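Dextranase (Pseudarthrobacter oxydans, PDB 6NZS) catalyses the endohydrolysis of alpha-1,6-glucosidic linkages in dextran. Local coordinates at residues Ala75-Ser78 and Gly82-Met85; Asn159-Asp164 and Asn511-Thr516; Ile414-Thr419 and Cys487-Tyr492; Asn436-Lys441 and Tyr445-Leu450. One frame throughout, in Å; residues are numbered along the deposited sequence.

Interaction 1. Residues Ala75-Ser78 and Gly82-Met85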
loop_
_atom_site.group_PDB
_atom_site.type_symbol
_atom_site.label_atom_id
_atom_site.label_comp_id
_atom_site.label_asym_id
_atom_site.label_seq_id
_atom_site.Cartn_x
_atom_site.Cartn_y
_atom_site.Cartn_z
ATOM N N ALA A 75 -12.363 -1.054 -9.977
ATOM C CA ALA A 75 -12.129 0.356 -10.248
ATOM C C ALA A 75 -13.398 1.105 -10.612
ATOM O O ALA A 75 -13.316 2.270 -11.011
ATOM C CB ALA A 75 -11.092 0.513 -11.363
ATOM N N GLU A 76 -14.568 0.480 -10.454
ATOM C CA GLU A 76 -15.809 1.103 -10.906
ATOM C C GLU A 76 -16.084 2.412 -10.176
ATOM O O GLU A 76 -16.314 3.447 -10.813
ATOM C CB GLU A 76 -16.976 0.132 -10.751
ATOM C CG GLU A 76 -17.029 -0.951 -11.825
ATOM C CD GLU A 76 -15.996 -2.054 -11.631
ATOM O OE1 GLU A 76 -15.548 -2.279 -10.483
ATOM O OE2 GLU A 76 -15.636 -2.696 -12.633
ATOM N N PHE A 77 -16.089 2.394 -8.836
ATOM C CA PHE A 77 -16.397 3.625 -8.111
ATOM C C PHE A 77 -15.351 4.695 -8.377
ATOM O O PHE A 77 -15.685 5.852 -8.654
ATOM C CB PHE A 77 -16.503 3.395 -6.604
ATOM C CG PHE A 77 -16.685 4.682 -5.830
ATOM C CD1 PHE A 77 -17.866 5.399 -5.938
ATOM C CD2 PHE A 77 -15.669 5.192 -5.024
ATOM C CE1 PHE A 77 -18.048 6.590 -5.251
ATOM C CE2 PHE A 77 -15.850 6.390 -4.330
ATOM C CZ PHE A 77 -17.036 7.087 -4.445
ATOM N N SER A 78 -14.070 4.331 -8.289
ATOM C CA SER A 78 -13.029 5.337 -8.475
ATOM C C SER A 78 -13.112 5.973 -9.861
ATOM O O SER A 78 -12.978 7.192 -10.003
ATOM C CB SER A 78 -11.656 4.726 -8.230
ATOM O OG SER A 78 -11.361 3.721 -9.176
ATOM N N GLY A 82 -14.488 9.902 -10.549
ATOM C CA GLY A 82 -13.419 10.793 -10.966
ATOM C C GLY A 82 -12.296 10.926 -9.964
ATOM O O GLY A 82 -11.692 11.996 -9.861
ATOM N N LEU A 83 -11.995 9.869 -9.217
ATOM C CA LEU A 83 -10.864 9.938 -8.300
ATOM C C LEU A 83 -9.545 9.910 -9.069
ATOM O O LEU A 83 -9.413 9.268 -10.113
ATOM C CB LEU A 83 -10.891 8.762 -7.324
ATOM C CG LEU A 83 -12.165 8.521 -6.520
ATOM C CD1 LEU A 83 -11.966 7.427 -5.468
ATOM C CD2 LEU A 83 -12.639 9.796 -5.868
ATOM N N THR A 84 -8.546 10.609 -8.533
ATOM C CA THR A 84 -7.193 10.536 -9.063
ATOM C C THR A 84 -6.230 10.530 -7.892
ATOM O O THR A 84 -6.584 10.926 -6.777
ATOM C CB THR A 84 -6.814 11.726 -9.976
ATOM O OG1 THR A 84 -6.698 12.936 -9.202
ATOM C CG2 THR A 84 -7.845 11.927 -11.072
ATOM N N MET A 85 -5.004 10.084 -8.156
ATOM C CA MET A 85 -3.950 10.110 -7.144
ATOM C C MET A 85 -2.715 10.766 -7.742
ATOM O O MET A 85 -2.096 10.209 -8.655
ATOM C CB MET A 85 -3.635 8.713 -6.612
ATOM C CG MET A 85 -2.496 8.718 -5.578
ATOM S SD MET A 85 -2.304 7.158 -4.684
ATOM C CE MET A 85 -3.758 7.203 -3.647
#
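Leu83 meets Ser78 with both its side chain and its backbone. Its CD1 methyl lies 3.9 Å from Ser78 CB and 3.8 Å from Ser78 CA, while its main-chain N donates to Ser78 O over 3.0 Å. That bond has an N-H...O angle of 154°, and the donor sits in the carbonyl plane. A looser touch comes from Phe77, where CE2 is 4.2 Å from Leu83 CD1 and the two side chains meet at a slant. With CG of Phe77 opposite the backbone N (chi1 174°), the ring is carried forward along the helix to the leucine. The bond from Leu83 N spans the last turn of helix 76-81 and, with Gly82 at phi 72°, closes it as a Schellman motif, after which the chain runs into strand 84-92 of the Ig-like domain. Cutting Leu83 back to an alanine would probably open a gap beside Ser78 CB and take away the methyl that touches Phe77 CE2. One shell out, Ser78 is itself fixed: its OG donates to the carbonyl O of Ala75, the N-cap residue, over 3.0 Å and from well above the carbonyl plane. Beyond that, Phe77 packs on Tyr155 and Ala157 of strand 154-159, and Leu83 touches Tyr155 and Arg437, the latter from the solenoid part of the chain.

Interaction 2. Residues Asn159-Asp164 and Asn511-Thr516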
loop_
_atom_site.group_PDB
_atom_site.type_symbol
_atom_site.label_atom_id
_atom_site.label_comp_id
_atom_site.label_asym_id
_atom_site.label_seq_id
_atom_site.Cartn_x
_atom_site.Cartn_y
_atom_site.Cartn_z
ATOM N N ASN A 159 -22.360 4.614 0.976
ATOM C CA ASN A 159 -22.870 3.312 0.573
ATOM C C ASN A 159 -24.362 3.481 0.335
ATOM O O ASN A 159 -25.083 3.945 1.224
ATOM C CB ASN A 159 -22.593 2.250 1.643
ATOM C CG ASN A 159 -22.973 0.842 1.185
ATOM O OD1 ASN A 159 -23.839 0.672 0.328
ATOM N ND2 ASN A 159 -22.332 -0.164 1.758
ATOM N N ASP A 160 -24.814 3.163 -0.880
ATOM C CA ASP A 160 -26.234 3.322 -1.194
ATOM C C ASP A 160 -27.112 2.217 -0.615
ATOM O O ASP A 160 -28.345 2.275 -0.761
ATOM C CB ASP A 160 -26.462 3.533 -2.702
ATOM C CG ASP A 160 -26.226 2.278 -3.548
ATOM O OD1 ASP A 160 -25.998 1.171 -3.014
ATOM O OD2 ASP A 160 -26.274 2.413 -4.789
ATOM N N MET A 161 -26.506 1.215 0.023
ATOM C CA MET A 161 -27.209 0.157 0.741
ATOM C C MET A 161 -28.009 -0.757 -0.174
ATOM O O MET A 161 -28.878 -1.504 0.296
ATOM C CB MET A 161 -28.056 0.701 1.900
ATOM C CG MET A 161 -27.241 1.597 2.852
ATOM S SD MET A 161 -25.773 0.765 3.504
ATOM C CE MET A 161 -26.518 -0.130 4.846
ATOM N N SER A 162 -27.691 -0.749 -1.463
ATOM C CA SER A 162 -28.398 -1.577 -2.430
ATOM C C SER A 162 -27.996 -3.044 -2.299
ATOM O O SER A 162 -26.836 -3.371 -2.044
ATOM C CB SER A 162 -28.102 -1.086 -3.848
ATOM O OG SER A 162 -26.716 -1.169 -4.154
ATOM N N GLY A 163 -28.966 -3.938 -2.483
ATOM C CA GLY A 163 -28.641 -5.355 -2.550
ATOM C C GLY A 163 -27.997 -5.879 -1.280
ATOM O O GLY A 163 -28.240 -5.389 -0.172
ATOM N N ASP A 164 -27.133 -6.885 -1.454
ATOM C CA ASP A 164 -26.541 -7.561 -0.305
ATOM C C ASP A 164 -25.422 -6.737 0.320
ATOM O O ASP A 164 -25.286 -6.691 1.550
ATOM C CB ASP A 164 -25.993 -8.926 -0.727
ATOM C CG ASP A 164 -27.092 -9.944 -1.009
ATOM O OD1 ASP A 164 -28.202 -9.798 -0.462
ATOM O OD2 ASP A 164 -26.835 -10.898 -1.769
ATOM N N ASN A 511 -18.111 4.272 10.646
ATOM C CA ASN A 511 -18.851 4.842 9.526
ATOM C C ASN A 511 -20.362 4.748 9.767
ATOM O O ASN A 511 -20.833 4.372 10.846
ATOM C CB ASN A 511 -18.381 4.227 8.210
ATOM C CG ASN A 511 -18.706 2.736 8.093
ATOM O OD1 ASN A 511 -19.624 2.225 8.736
ATOM N ND2 ASN A 511 -17.947 2.036 7.255
ATOM N N GLY A 512 -21.146 5.100 8.753
ATOM C CA GLY A 512 -22.592 5.153 8.872
ATOM C C GLY A 512 -23.355 3.855 8.669
ATOM O O GLY A 512 -24.592 3.874 8.623
ATOM N N LEU A 513 -22.670 2.720 8.552
ATOM C CA LEU A 513 -23.353 1.442 8.403
ATOM C C LEU A 513 -24.065 1.075 9.704
ATOM O O LEU A 513 -23.829 1.665 10.762
ATOM C CB LEU A 513 -22.332 0.353 8.075
ATOM C CG LEU A 513 -21.584 0.534 6.757
ATOM C CD1 LEU A 513 -20.483 -0.493 6.647
ATOM C CD2 LEU A 513 -22.554 0.422 5.577
ATOM N N ASP A 514 -24.948 0.080 9.621
ATOM C CA ASP A 514 -25.539 -0.461 10.838
ATOM C C ASP A 514 -24.441 -1.062 11.709
ATOM O O ASP A 514 -23.443 -1.591 11.207
ATOM C CB ASP A 514 -26.516 -1.588 10.502
ATOM C CG ASP A 514 -27.786 -1.102 9.842
ATOM O OD1 ASP A 514 -27.901 0.094 9.515
ATOM O OD2 ASP A 514 -28.687 -1.947 9.648
ATOM N N TRP A 515 -24.642 -1.026 13.029
ATOM C CA TRP A 515 -23.606 -1.567 13.907
ATOM C C TRP A 515 -23.368 -3.056 13.673
ATOM O O TRP A 515 -22.256 -3.541 13.890
ATOM C CB TRP A 515 -23.836 -1.227 15.390
ATOM C CG TRP A 515 -25.179 -1.587 15.988
ATOM C CD1 TRP A 515 -26.235 -0.738 16.190
ATOM C CD2 TRP A 515 -25.586 -2.862 16.500
ATOM N NE1 TRP A 515 -27.274 -1.410 16.782
ATOM C CE2 TRP A 515 -26.907 -2.715 16.979
ATOM C CE3 TRP A 515 -24.969 -4.112 16.596
ATOM C CZ2 TRP A 515 -27.621 -3.772 17.544
ATOM C CZ3 TRP A 515 -25.685 -5.169 17.159
ATOM C CH2 TRP A 515 -26.998 -4.988 17.619
ATOM N N THR A 516 -24.379 -3.787 13.192
ATOM C CA THR A 516 -24.187 -5.197 12.863
ATOM C C THR A 516 -23.151 -5.392 11.757
ATOM O O THR A 516 -22.469 -6.426 11.726
ATOM C CB THR A 516 -25.527 -5.821 12.466
ATOM O OG1 THR A 516 -26.167 -4.998 11.484
ATOM C CG2 THR A 516 -26.433 -5.939 13.676
#
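The flat group that takes part in this contact is the amide of Asn159, whose ND2 corner comes within 3.9 Å of Leu513 CD2, the two side chains crossing at about a right angle. A second flat group, the indole of Trp515, takes no part across the contact and is covered within its own segment: Thr516 CG2 stands 3.6 Å above one face, offset toward the rim. The contact joins the Ig-like domain to the right-handed parallel beta-helix of this family 49 glycoside hydrolase, and Asx turns shape both loops. In the first, Asn159 OD1 accepts from Met161 N over 2.7 Å, a nearly straight bond (161°) although the donor lies well above the carbonyl plane. Asn159 ND2 meanwhile donates to Tyr439 O, so both ends of the amide are held. Most of the packing comes from Met161 and Leu513. Met161 is bent twice (chi2 -55°, chi3 -83°), which folds its thioether over the leucine, with SD 3.8 Å and CE 4.1 Å from Leu513 CD2. An alanine in place of Asn159 would probably leave Met161 N and Tyr439 O without their partners and open a gap beside Leu513 CD2. On the far side, Leu513 N is bound by Asn511 OD1 at 3.1 Å, setting the leucine in its own Asx turn. Arg176 ties the same loop to strand 176-192 by a salt bridge to Asp514. In the first loop, Asp160 OD1 is gripped from one face of its carboxylate by Ser162 N at 3.0 Å and Ser162 OG at 2.7 Å.

Interaction 3. Residues Ile414-Thr419 and Cys487-Tyr492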
loop_
_atom_site.group_PDB
_atom_site.type_symbol
_atom_site.label_atom_id
_atom_site.label_comp_id
_atom_site.label_asym_id
_atom_site.label_seq_id
_atom_site.Cartn_x
_atom_site.Cartn_y
_atom_site.Cartn_z
ATOM N N ILE A 414 -4.524 -5.498 7.280
ATOM C CA ILE A 414 -3.585 -6.555 7.655
ATOM C C ILE A 414 -4.273 -7.910 7.499
ATOM O O ILE A 414 -5.400 -8.097 7.967
ATOM C CB ILE A 414 -3.132 -6.347 9.107
ATOM C CG1 ILE A 414 -2.192 -5.144 9.201
ATOM C CG2 ILE A 414 -2.479 -7.614 9.660
ATOM C CD1 ILE A 414 -2.196 -4.459 10.565
ATOM N N GLN A 415 -3.587 -8.873 6.865
ATOM C CA GLN A 415 -4.139 -10.199 6.586
ATOM C C GLN A 415 -3.158 -11.276 7.037
ATOM O O GLN A 415 -1.978 -11.214 6.691
ATOM C CB GLN A 415 -4.339 -10.346 5.075
ATOM C CG GLN A 415 -4.886 -11.705 4.627
ATOM C CD GLN A 415 -6.283 -11.938 5.140
ATOM O OE1 GLN A 415 -6.504 -12.737 6.046
ATOM N NE2 GLN A 415 -7.246 -11.209 4.575
ATOM N N TRP A 416 -3.650 -12.287 7.765
ATOM C CA TRP A 416 -2.856 -13.491 8.008
ATOM C C TRP A 416 -3.637 -14.778 7.774
ATOM O O TRP A 416 -3.110 -15.868 8.048
ATOM C CB TRP A 416 -2.161 -13.488 9.382
ATOM C CG TRP A 416 -3.050 -13.639 10.583
ATOM C CD1 TRP A 416 -3.530 -14.806 11.121
ATOM C CD2 TRP A 416 -3.541 -12.582 11.420
ATOM N NE1 TRP A 416 -4.288 -14.532 12.237
ATOM C CE2 TRP A 416 -4.313 -13.177 12.441
ATOM C CE3 TRP A 416 -3.387 -11.190 11.414
ATOM C CZ2 TRP A 416 -4.936 -12.428 13.442
ATOM C CZ3 TRP A 416 -4.019 -10.444 12.404
ATOM C CH2 TRP A 416 -4.786 -11.067 13.401
ATOM N N GLY A 417 -4.858 -14.691 7.247
ATOM C CA GLY A 417 -5.677 -15.861 6.986
ATOM C C GLY A 417 -5.552 -16.419 5.582
ATOM O O GLY A 417 -4.449 -16.461 5.018
ATOM N N TRP A 418 -6.693 -16.850 5.023
ATOM C CA TRP A 418 -6.848 -17.489 3.708
ATOM C C TRP A 418 -6.471 -18.970 3.684
ATOM O O TRP A 418 -7.061 -19.738 2.919
ATOM C CB TRP A 418 -6.123 -16.754 2.574
ATOM C CG TRP A 418 -6.655 -15.384 2.205
ATOM C CD1 TRP A 418 -5.961 -14.202 2.245
ATOM C CD2 TRP A 418 -7.959 -15.066 1.681
ATOM N NE1 TRP A 418 -6.759 -13.171 1.806
ATOM C CE2 TRP A 418 -7.987 -13.671 1.457
ATOM C CE3 TRP A 418 -9.108 -15.821 1.406
ATOM C CZ2 TRP A 418 -9.111 -13.017 0.952
ATOM C CZ3 TRP A 418 -10.226 -15.167 0.899
ATOM C CH2 TRP A 418 -10.221 -13.774 0.688
ATOM N N THR A 419 -5.456 -19.368 4.444
ATOM C CA THR A 419 -5.073 -20.770 4.583
ATOM C C THR A 419 -4.556 -20.964 5.998
ATOM O O THR A 419 -4.162 -19.992 6.654
ATOM C CB THR A 419 -3.959 -21.183 3.597
ATOM O OG1 THR A 419 -2.707 -20.585 3.973
ATOM C CG2 THR A 419 -4.268 -20.815 2.162
ATOM N N CYS A 487 -14.725 -1.720 10.569
ATOM C CA CYS A 487 -14.613 -2.693 11.655
ATOM C C CYS A 487 -13.151 -2.854 12.049
ATOM O O CYS A 487 -12.246 -2.618 11.250
ATOM C CB CYS A 487 -15.243 -4.047 11.290
ATOM S SG CYS A 487 -14.764 -4.729 9.690
ATOM N N ALA A 488 -12.937 -3.276 13.299
ATOM C CA ALA A 488 -11.583 -3.383 13.841
ATOM C C ALA A 488 -10.888 -4.683 13.443
ATOM O O ALA A 488 -9.788 -4.655 12.885
ATOM C CB ALA A 488 -11.603 -3.237 15.365
ATOM N N ILE A 489 -11.492 -5.831 13.750
ATOM C CA ILE A 489 -10.776 -7.102 13.626
ATOM C C ILE A 489 -11.748 -8.251 13.396
ATOM O O ILE A 489 -12.741 -8.394 14.114
ATOM C CB ILE A 489 -9.861 -7.348 14.846
ATOM C CG1 ILE A 489 -9.084 -8.649 14.681
ATOM C CG2 ILE A 489 -10.660 -7.352 16.145
ATOM C CD1 ILE A 489 -7.864 -8.738 15.611
ATOM N N ARG A 490 -11.446 -9.093 12.406
ATOM C CA ARG A 490 -12.193 -10.329 12.200
ATOM C C ARG A 490 -11.194 -11.458 12.033
ATOM O O ARG A 490 -10.443 -11.485 11.055
ATOM C CB ARG A 490 -13.142 -10.248 11.003
ATOM C CG ARG A 490 -14.422 -9.497 11.333
ATOM C CD ARG A 490 -15.329 -9.281 10.132
ATOM N NE ARG A 490 -16.311 -8.266 10.492
ATOM C CZ ARG A 490 -17.105 -7.629 9.639
ATOM N NH1 ARG A 490 -17.078 -7.915 8.347
ATOM N NH2 ARG A 490 -17.926 -6.688 10.093
ATOM N N VAL A 491 -11.190 -12.386 12.982
ATOM C CA VAL A 491 -10.297 -13.535 12.945
ATOM C C VAL A 491 -11.147 -14.783 12.769
ATOM O O VAL A 491 -11.834 -15.208 13.703
ATOM C CB VAL A 491 -9.446 -13.616 14.218
ATOM C CG1 VAL A 491 -8.599 -14.892 14.223
ATOM C CG2 VAL A 491 -8.548 -12.380 14.334
ATOM N N TYR A 492 -11.107 -15.363 11.573
ATOM C CA TYR A 492 -11.629 -16.707 11.333
ATOM C C TYR A 492 -10.415 -17.623 11.399
ATOM O O TYR A 492 -9.650 -17.726 10.437
ATOM C CB TYR A 492 -12.384 -16.764 10.005
ATOM C CG TYR A 492 -13.428 -15.671 9.969
ATOM C CD1 TYR A 492 -14.625 -15.802 10.662
ATOM C CD2 TYR A 492 -13.175 -14.472 9.314
ATOM C CE1 TYR A 492 -15.561 -14.773 10.673
ATOM C CE2 TYR A 492 -14.086 -13.452 9.316
ATOM C CZ TYR A 492 -15.281 -13.608 9.985
ATOM O OH TYR A 492 -16.190 -12.572 9.995
#
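Next in sequence to Trp416, whose indole packs on Val491, Gln415 holds its OE1 between two backbone amides, those of Gly417 and Ser453. Gly417 N lies 2.8 Å from Gln415 OE1, in the carbonyl plane and on a lone pair, with an N-H...O angle of 148°. A CB built on Gly417 would fall 3.1 Å from Gln415 OE1, a spacing that favours glycine. At the other end, NE2 binds Asn451 OD1. Asn451 belongs to strand 450-452, which lies between strands 414-415 and 489-493 in a parallel sheet of the beta-helix, so Trp416 reaches past one whole coil. Its chi1 of 70° sets the ring between its own backbone N and carbonyl carbon, and the benzo end goes to the far strand: CZ2 is 3.7 Å and CH2 4.1 Å from Val491 CG2. The same CH2 is 4.4 Å from Ile489 CD1. Both methyls come at a slant to the ring, which also packs on Val471 and Met474 of strand 469-482. No hydrogen bond joins the two segments, so their hold rests on apolar packing inside the solenoid, while Gln415 NE2 and the backbone O of Arg490 both bond to Asn451 of the strand between them.

Interaction 4. Residues Asn436-Lys441 and Tyr445-Leu450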
loop_
_atom_site.group_PDB
_atom_site.type_symbol
_atom_site.label_atom_id
_atom_site.label_comp_id
_atom_site.label_asym_id
_atom_site.label_seq_id
_atom_site.Cartn_x
_atom_site.Cartn_y
_atom_site.Cartn_z
ATOM N N ASN A 436 -9.552 5.048 4.212
ATOM C CA ASN A 436 -10.014 3.734 3.792
ATOM C C ASN A 436 -11.433 3.883 3.276
ATOM O O ASN A 436 -12.170 4.764 3.719
ATOM C CB ASN A 436 -9.978 2.720 4.944
ATOM C CG ASN A 436 -11.120 2.911 5.918
ATOM O OD1 ASN A 436 -12.145 2.222 5.833
ATOM N ND2 ASN A 436 -10.971 3.863 6.834
ATOM N N ARG A 437 -11.819 2.995 2.357
ATOM C CA ARG A 437 -13.174 2.979 1.824
ATOM C C ARG A 437 -13.813 1.612 2.032
ATOM O O ARG A 437 -14.574 1.128 1.192
ATOM C CB ARG A 437 -13.215 3.398 0.353
ATOM C CG ARG A 437 -12.974 4.898 0.127
ATOM C CD ARG A 437 -13.395 5.347 -1.278
ATOM N NE ARG A 437 -12.714 4.597 -2.330
ATOM C CZ ARG A 437 -11.502 4.869 -2.798
ATOM N NH1 ARG A 437 -10.804 5.896 -2.321
ATOM N NH2 ARG A 437 -10.981 4.104 -3.753
ATOM N N MET A 438 -13.511 0.973 3.161
ATOM C CA MET A 438 -14.084 -0.337 3.456
ATOM C C MET A 438 -15.550 -0.156 3.839
ATOM O O MET A 438 -15.868 0.524 4.821
ATOM C CB MET A 438 -13.280 -1.028 4.556
ATOM C CG MET A 438 -11.832 -1.317 4.125
ATOM S SD MET A 438 -10.870 -2.337 5.279
ATOM C CE MET A 438 -10.820 -1.259 6.701
ATOM N N TYR A 439 -16.453 -0.732 3.045
ATOM C CA TYR A 439 -17.825 -0.236 3.020
ATOM C C TYR A 439 -18.922 -1.283 3.156
ATOM O O TYR A 439 -20.088 -0.898 3.188
ATOM C CB TYR A 439 -18.095 0.552 1.725
ATOM C CG TYR A 439 -18.137 -0.285 0.446
ATOM C CD1 TYR A 439 -19.326 -0.853 -0.012
ATOM C CD2 TYR A 439 -16.993 -0.479 -0.318
ATOM C CE1 TYR A 439 -19.361 -1.601 -1.181
ATOM C CE2 TYR A 439 -17.025 -1.220 -1.491
ATOM C CZ TYR A 439 -18.212 -1.772 -1.916
ATOM O OH TYR A 439 -18.242 -2.502 -3.081
ATOM N N TRP A 440 -18.595 -2.569 3.233
ATOM C CA TRP A 440 -19.582 -3.618 2.974
ATOM C C TRP A 440 -20.763 -3.564 3.939
ATOM O O TRP A 440 -20.596 -3.484 5.160
ATOM C CB TRP A 440 -18.918 -4.985 3.099
ATOM C CG TRP A 440 -17.690 -5.178 2.278
ATOM C CD1 TRP A 440 -16.419 -5.377 2.745
ATOM C CD2 TRP A 440 -17.608 -5.248 0.850
ATOM N NE1 TRP A 440 -15.555 -5.553 1.697
ATOM C CE2 TRP A 440 -16.259 -5.489 0.521
ATOM C CE3 TRP A 440 -18.548 -5.143 -0.184
ATOM C CZ2 TRP A 440 -15.817 -5.604 -0.792
ATOM C CZ3 TRP A 440 -18.109 -5.256 -1.492
ATOM C CH2 TRP A 440 -16.754 -5.487 -1.787
ATOM N N LYS A 441 -21.968 -3.651 3.370
ATOM C CA LYS A 441 -23.176 -3.766 4.177
ATOM C C LYS A 441 -23.272 -5.145 4.818
ATOM O O LYS A 441 -23.651 -5.270 5.991
ATOM C CB LYS A 441 -24.376 -3.501 3.264
ATOM C CG LYS A 441 -25.761 -3.794 3.817
ATOM C CD LYS A 441 -26.779 -3.526 2.707
ATOM C CE LYS A 441 -28.152 -4.104 3.004
ATOM N NZ LYS A 441 -29.121 -3.813 1.907
ATOM N N TYR A 445 -15.945 -11.840 5.171
ATOM C CA TYR A 445 -14.895 -12.529 5.918
ATOM C C TYR A 445 -13.532 -11.864 5.786
ATOM O O TYR A 445 -12.667 -12.094 6.640
ATOM C CB TYR A 445 -14.742 -13.985 5.457
ATOM C CG TYR A 445 -15.979 -14.845 5.585
ATOM C CD1 TYR A 445 -16.262 -15.517 6.768
ATOM C CD2 TYR A 445 -16.845 -15.003 4.511
ATOM C CE1 TYR A 445 -17.394 -16.325 6.879
ATOM C CE2 TYR A 445 -17.979 -15.799 4.611
ATOM C CZ TYR A 445 -18.246 -16.453 5.796
ATOM O OH TYR A 445 -19.370 -17.251 5.891
ATOM N N ASN A 446 -13.314 -11.068 4.742
ATOM C CA ASN A 446 -12.000 -10.504 4.427
ATOM C C ASN A 446 -12.075 -8.980 4.427
ATOM O O ASN A 446 -11.984 -8.339 3.380
ATOM C CB ASN A 446 -11.452 -11.051 3.083
ATOM C CG ASN A 446 -12.319 -10.678 1.885
ATOM O OD1 ASN A 446 -13.548 -10.700 1.960
ATOM N ND2 ASN A 446 -11.674 -10.332 0.776
ATOM N N THR A 447 -12.227 -8.397 5.610
ATOM C CA THR A 447 -12.282 -6.945 5.745
ATOM C C THR A 447 -11.814 -6.593 7.153
ATOM O O THR A 447 -11.322 -7.461 7.882
ATOM C CB THR A 447 -13.674 -6.414 5.350
ATOM O OG1 THR A 447 -13.672 -4.975 5.309
ATOM C CG2 THR A 447 -14.727 -6.895 6.329
ATOM N N CYS A 448 -11.965 -5.312 7.513
ATOM C CA CYS A 448 -11.547 -4.711 8.782
ATOM C C CYS A 448 -10.075 -4.326 8.773
ATOM O O CYS A 448 -9.338 -4.656 7.838
ATOM C CB CYS A 448 -11.834 -5.597 10.003
ATOM S SG CYS A 448 -13.503 -6.270 10.106
ATOM N N ILE A 449 -9.635 -3.639 9.826
ATOM C CA ILE A 449 -8.231 -3.251 9.923
ATOM C C ILE A 449 -7.333 -4.483 10.028
ATOM O O ILE A 449 -6.307 -4.579 9.345
ATOM C CB ILE A 449 -8.030 -2.269 11.092
ATOM C CG1 ILE A 449 -8.930 -1.032 10.926
ATOM C CG2 ILE A 449 -6.562 -1.877 11.201
ATOM C CD1 ILE A 449 -8.635 -0.191 9.680
ATOM N N LEU A 450 -7.698 -5.440 10.886
ATOM C CA LEU A 450 -6.948 -6.683 11.067
ATOM C C LEU A 450 -7.836 -7.882 10.739
ATOM O O LEU A 450 -9.018 -7.908 11.095
ATOM C CB LEU A 450 -6.414 -6.794 12.503
ATOM C CG LEU A 450 -5.479 -5.666 12.936
ATOM C CD1 LEU A 450 -6.156 -4.749 13.947
ATOM C CD2 LEU A 450 -4.182 -6.248 13.499
HETATM O O HOH W 1 -13.356 -7.367 1.158
HETATM O O HOH W 2 -12.878 -4.357 2.785
#
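Met438 runs out extended (chi2 -172°), which carries SD alongside Thr447, the two side chains passing in opposite directions; the bend at chi3 (-64°) then turns only the methyl toward Cys448 and Ile449. Thr447 places OG1 opposite its backbone N (chi1 -172°), turning the oxygen to the sulfur and to Trp440. Both segments lie in the loop that leads from strand 423-435 to strand 450-452 of the parallel beta-helix, and its two arms face each other through these groups. Met438 SD is 3.8 Å from Thr447 OG1, and Met438 CE is 3.8 Å from both Cys448 C and Ile449 CD1, with the methionine and isoleucine chains at about a right angle. Thr447 OG1 also lies at the edge of the indole, 3.8 Å from Trp440 CD1 and near the ring plane. Asn436 OD1 accepts from Met438 N in an Asx turn, which steadies the start of the first arm. On the second, a disulfide ties Cys448 to Cys487, while the buried Cys448 N finds no partner in the model. Thr447 OG1 is further bonded to Asn486 ND2. Two waters bridge the arms at Trp440 NE1. One accepts from NE1 at 2.9 Å and sits 2.8 Å from Asn446 O; the other lies 2.7 Å from Thr447 OG1 and takes a weak bond of 3.1 Å from Trp440 NE1.

Overall arrangement
From the N terminus, interaction 1 closes first, a short local loop at the end of helix 76-81 in the Ig-like domain. Interaction 2 then opens at 159-164 and closes only at 511-516, joining that domain to a late coil of the beta-helix. Interaction 3 nests inside this span, and interaction 4 nests inside interaction 3, so the last three enclose one another while interaction 1 stands in series before them. Interactions 3 and 4, with centres about 10 Å apart, are linked by the Cys448-Cys487 disulfide. Segment 436-441 is the common neighbour: Arg437 packs on interaction 1, while Tyr439 and Lys441 bond to the loop of interaction 2.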